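CsuC (Acinetobacter baumannii, PDB 6FJY) acts as the chaperone of archaic chaperone-usher Csu pili, binding the tip adhesin subunit CsuE, and probably other pilus subunits, by donor-strand complementation before assembly. Local coordinates at residues F3-I8 with M114-P119. Residues are numbered along the deposited sequence; the frame is centred on the assembly and turned at random.
Sequences FLIWPI and MRYSIP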
ATOM      1  N   PHE A   3     -11.768  -1.396   9.634  1.00 90.44           N
ATOM      2  CA  PHE A   3     -11.425  -1.724   8.263  1.00 73.38           C
ATOM      3  C   PHE A   3      -9.949  -1.460   7.999  1.00 70.01           C
ATOM      4  O   PHE A   3      -9.404  -0.425   8.391  1.00 60.53           O
ATOM      5  CB  PHE A   3     -12.276  -0.905   7.303  1.00 76.18           C
ATOM      6  CG  PHE A   3     -12.466  -1.542   5.984  1.00 78.43           C
ATOM      7  CD1 PHE A   3     -13.018  -2.804   5.895  1.00 77.63           C
ATOM      8  CD2 PHE A   3     -12.120  -0.873   4.822  1.00 99.50           C
ATOM      9  CE1 PHE A   3     -13.206  -3.405   4.669  1.00 92.70           C
ATOM     10  CE2 PHE A   3     -12.305  -1.465   3.589  1.00107.56           C
ATOM     11  CZ  PHE A   3     -12.848  -2.736   3.513  1.00101.52           C
ATOM     12  N   LEU A   4      -9.323  -2.396   7.304  1.00 68.42           N
ATOM     13  CA  LEU A   4      -7.935  -2.320   6.879  1.00 58.10           C
ATOM     14  C   LEU A   4      -7.882  -2.499   5.367  1.00 59.26           C
ATOM     15  O   LEU A   4      -8.349  -3.517   4.845  1.00 50.75           O
ATOM     16  CB  LEU A   4      -7.113  -3.386   7.605  1.00 75.80           C
ATOM     17  CG  LEU A   4      -5.661  -3.670   7.264  1.00 91.23           C
ATOM     18  CD1 LEU A   4      -4.940  -4.048   8.528  1.00 95.27           C
ATOM     19  CD2 LEU A   4      -5.590  -4.804   6.279  1.00106.14           C
ATOM     20  N   ILE A   5      -7.357  -1.500   4.664  1.00 63.83           N
ATOM     21  CA  ILE A   5      -7.265  -1.525   3.209  1.00 56.91           C
ATOM     22  C   ILE A   5      -5.853  -1.106   2.805  1.00 53.52           C
ATOM     23  O   ILE A   5      -5.383  -0.030   3.190  1.00 47.31           O
ATOM     24  CB  ILE A   5      -8.330  -0.630   2.542  1.00 57.78           C
ATOM     25  CG1 ILE A   5      -8.058  -0.509   1.047  1.00 61.35           C
ATOM     26  CG2 ILE A   5      -8.398   0.736   3.199  1.00 60.00           C
ATOM     27  CD1 ILE A   5      -9.147   0.206   0.314  1.00 71.08           C
ATOM     28  N   TRP A   6      -5.175  -1.966   2.043  1.00 58.59           N
ATOM     29  CA  TRP A   6      -3.811  -1.747   1.582  1.00 53.67           C
ATOM     30  C   TRP A   6      -3.603  -2.528   0.296  1.00 55.08           C
ATOM     31  O   TRP A   6      -4.247  -3.567   0.091  1.00 39.41           O
ATOM     32  CB  TRP A   6      -2.762  -2.196   2.613  1.00 53.70           C
ATOM     33  CG  TRP A   6      -2.807  -3.666   2.882  1.00 56.27           C
ATOM     34  CD1 TRP A   6      -3.749  -4.332   3.597  1.00 60.61           C
ATOM     35  CD2 TRP A   6      -1.872  -4.658   2.427  1.00 56.78           C
ATOM     36  NE1 TRP A   6      -3.469  -5.678   3.615  1.00 76.45           N
ATOM     37  CE2 TRP A   6      -2.315  -5.902   2.911  1.00 55.13           C
ATOM     38  CE3 TRP A   6      -0.706  -4.610   1.656  1.00 62.24           C
ATOM     39  CZ2 TRP A   6      -1.628  -7.088   2.670  1.00 61.94           C
ATOM     40  CZ3 TRP A   6      -0.025  -5.795   1.403  1.00 67.65           C
ATOM     41  CH2 TRP A   6      -0.489  -7.018   1.913  1.00 68.50           C
ATOM     42  N   PRO A   7      -2.704  -2.066  -0.585  1.00 61.91           N
ATOM     43  CA  PRO A   7      -1.983  -0.795  -0.398  1.00 62.71           C
ATOM     44  C   PRO A   7      -2.781   0.460  -0.770  1.00 48.40           C
ATOM     45  O   PRO A   7      -3.685   0.412  -1.605  1.00 39.06           O
ATOM     46  CB  PRO A   7      -0.750  -0.956  -1.304  1.00 59.67           C
ATOM     47  CG  PRO A   7      -1.180  -1.895  -2.374  1.00 59.95           C
ATOM     48  CD  PRO A   7      -2.182  -2.844  -1.722  1.00 61.69           C
ATOM     49  N   ILE A   8      -2.454   1.577  -0.107  1.00 51.00           N
ATOM     50  CA  ILE A   8      -3.092   2.856  -0.406  1.00 48.72           C
ATOM     51  C   ILE A   8      -2.374   3.643  -1.507  1.00 49.69           C
ATOM     52  O   ILE A   8      -2.859   4.714  -1.900  1.00 36.65           O
ATOM     53  CB  ILE A   8      -3.213   3.690   0.884  1.00 52.75           C
ATOM     54  CG1 ILE A   8      -1.871   3.775   1.587  1.00 60.75           C
ATOM     55  CG2 ILE A   8      -4.261   3.072   1.845  1.00 58.44           C
ATOM     56  CD1 ILE A   8      -1.955   4.505   2.909  1.00 71.52           C
ATOM     57  N   MET A 114     -17.143   5.342   6.287  1.00 58.03           N
ATOM     58  CA  MET A 114     -15.856   5.726   5.719  1.00 55.11           C
ATOM     59  C   MET A 114     -15.898   5.768   4.204  1.00 53.46           C
ATOM     60  O   MET A 114     -16.686   5.073   3.559  1.00 52.41           O
ATOM     61  CB  MET A 114     -14.733   4.768   6.136  1.00 57.96           C
ATOM     62  CG  MET A 114     -14.486   4.662   7.616  1.00 56.33           C
ATOM     63  SD  MET A 114     -14.331   6.243   8.401  1.00 38.18           S
ATOM     64  CE  MET A 114     -15.846   6.116   9.290  1.00 51.19           C
ATOM     65  N   ARG A 115     -15.024   6.598   3.645  1.00 50.85           N
ATOM     66  CA  ARG A 115     -14.770   6.646   2.216  1.00 50.38           C
ATOM     67  C   ARG A 115     -13.274   6.844   2.010  1.00 57.33           C
ATOM     68  O   ARG A 115     -12.698   7.814   2.509  1.00 40.81           O
ATOM     69  CB  ARG A 115     -15.566   7.770   1.556  1.00 67.04           C
ATOM     70  CG  ARG A 115     -15.391   7.882   0.038  1.00 72.66           C
ATOM     71  CD  ARG A 115     -16.401   8.880  -0.495  1.00 83.95           C
ATOM     72  NE  ARG A 115     -16.461   8.918  -1.951  1.00101.50           N
ATOM     73  CZ  ARG A 115     -16.331  10.021  -2.677  1.00105.54           C
ATOM     74  NH1 ARG A 115     -16.137  11.191  -2.084  1.00 92.04           N
ATOM     75  NH2 ARG A 115     -16.405   9.958  -3.999  1.00115.40           N
ATOM     76  N   TYR A 116     -12.648   5.924   1.289  1.00 60.91           N
ATOM     77  CA  TYR A 116     -11.224   5.996   0.994  1.00 50.95           C
ATOM     78  C   TYR A 116     -11.045   6.452  -0.441  1.00 50.10           C
ATOM     79  O   TYR A 116     -11.555   5.811  -1.369  1.00 41.56           O
ATOM     80  CB  TYR A 116     -10.536   4.648   1.201  1.00 46.02           C
ATOM     81  CG  TYR A 116     -10.424   4.228   2.646  1.00 56.60           C
ATOM     82  CD1 TYR A 116     -11.471   3.573   3.286  1.00 65.51           C
ATOM     83  CD2 TYR A 116      -9.257   4.454   3.361  1.00 59.98           C
ATOM     84  CE1 TYR A 116     -11.366   3.184   4.613  1.00 71.90           C
ATOM     85  CE2 TYR A 116      -9.143   4.070   4.691  1.00 67.35           C
ATOM     86  CZ  TYR A 116     -10.197   3.437   5.308  1.00 69.03           C
ATOM     87  OH  TYR A 116     -10.088   3.049   6.618  1.00 70.00           O
ATOM     88  N   SER A 117     -10.353   7.573  -0.613  1.00 60.88           N
ATOM     89  CA  SER A 117      -9.919   8.046  -1.921  1.00 58.57           C
ATOM     90  C   SER A 117      -8.440   7.699  -2.054  1.00 48.02           C
ATOM     91  O   SER A 117      -7.594   8.227  -1.324  1.00 30.21           O
ATOM     92  CB  SER A 117     -10.165   9.545  -2.088  1.00 48.82           C
ATOM     93  OG  SER A 117      -9.794   9.959  -3.397  1.00 36.50           O
ATOM     94  N   ILE A 118      -8.133   6.777  -2.959  1.00 49.17           N
ATOM     95  CA  ILE A 118      -6.824   6.154  -3.041  1.00 47.09           C
ATOM     96  C   ILE A 118      -6.236   6.420  -4.432  1.00 57.10           C
ATOM     97  O   ILE A 118      -6.901   6.151  -5.432  1.00 29.07           O
ATOM     98  CB  ILE A 118      -6.891   4.646  -2.757  1.00 55.08           C
ATOM     99  CG1 ILE A 118      -7.072   4.416  -1.245  1.00 51.38           C
ATOM    100  CG2 ILE A 118      -5.678   3.935  -3.303  1.00 59.71           C
ATOM    101  CD1 ILE A 118      -7.382   2.974  -0.887  1.00 46.49           C
ATOM    102  N   PRO A 119      -5.011   6.940  -4.530  1.00 51.59           N
ATOM    103  CA  PRO A 119      -4.430   7.194  -5.852  1.00 45.78           C
ATOM    104  C   PRO A 119      -3.977   5.899  -6.506  1.00 48.74           C
ATOM    105  O   PRO A 119      -3.342   5.046  -5.882  1.00 33.89           O
ATOM    106  CB  PRO A 119      -3.237   8.096  -5.534  1.00 42.12           C
ATOM    107  CG  PRO A 119      -2.789   7.612  -4.166  1.00 44.79           C
ATOM    108  CD  PRO A 119      -4.064   7.263  -3.440  1.00 50.73           C
TER
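Ile8 O is enclosed by carbon: Ile118 CG2 and Pro119 CD each lie 3.2 Å from it, both van der Waals contacts; no hydrogen bond joins the two segments. The rest of the contact is apolar. Ile118 has CG1 anti to its carbonyl carbon (chi1 -75°) and the chain extended beyond it, so that CD1 meets Ile5 CD1 tip to tip at 3.5 Å, while the Ile8 side chain crosses that of Ile118 at about a right angle, its CG2 4.1 Å from Ile118 CD1. The other branch of Ile5 serves Tyr116: CG2 sits over the middle of one ring face, a CH-pi contact 3.7 Å from the centroid and only 10° off the normal. Tyr116 CE1 comes to the edge of the Phe3 ring, 4.1 Å from CD2. Strands 3-6 and 114-119 run nearly parallel, 11° apart, with axes 10.3 Å apart, the spacing of facing sheets in the Ig-like sandwich of a PapD-type N-terminal domain. Strand 3-6 is hydrogen-bonded antiparallel to strand 18-25, whose Val21 and Leu23 also touch Ile5; segment 114-119 pairs antiparallel with strand 85-95, and Met114 to Ser117 form a parallel ladder with a strand of the other protein's chain, carrying the sheet across the interface.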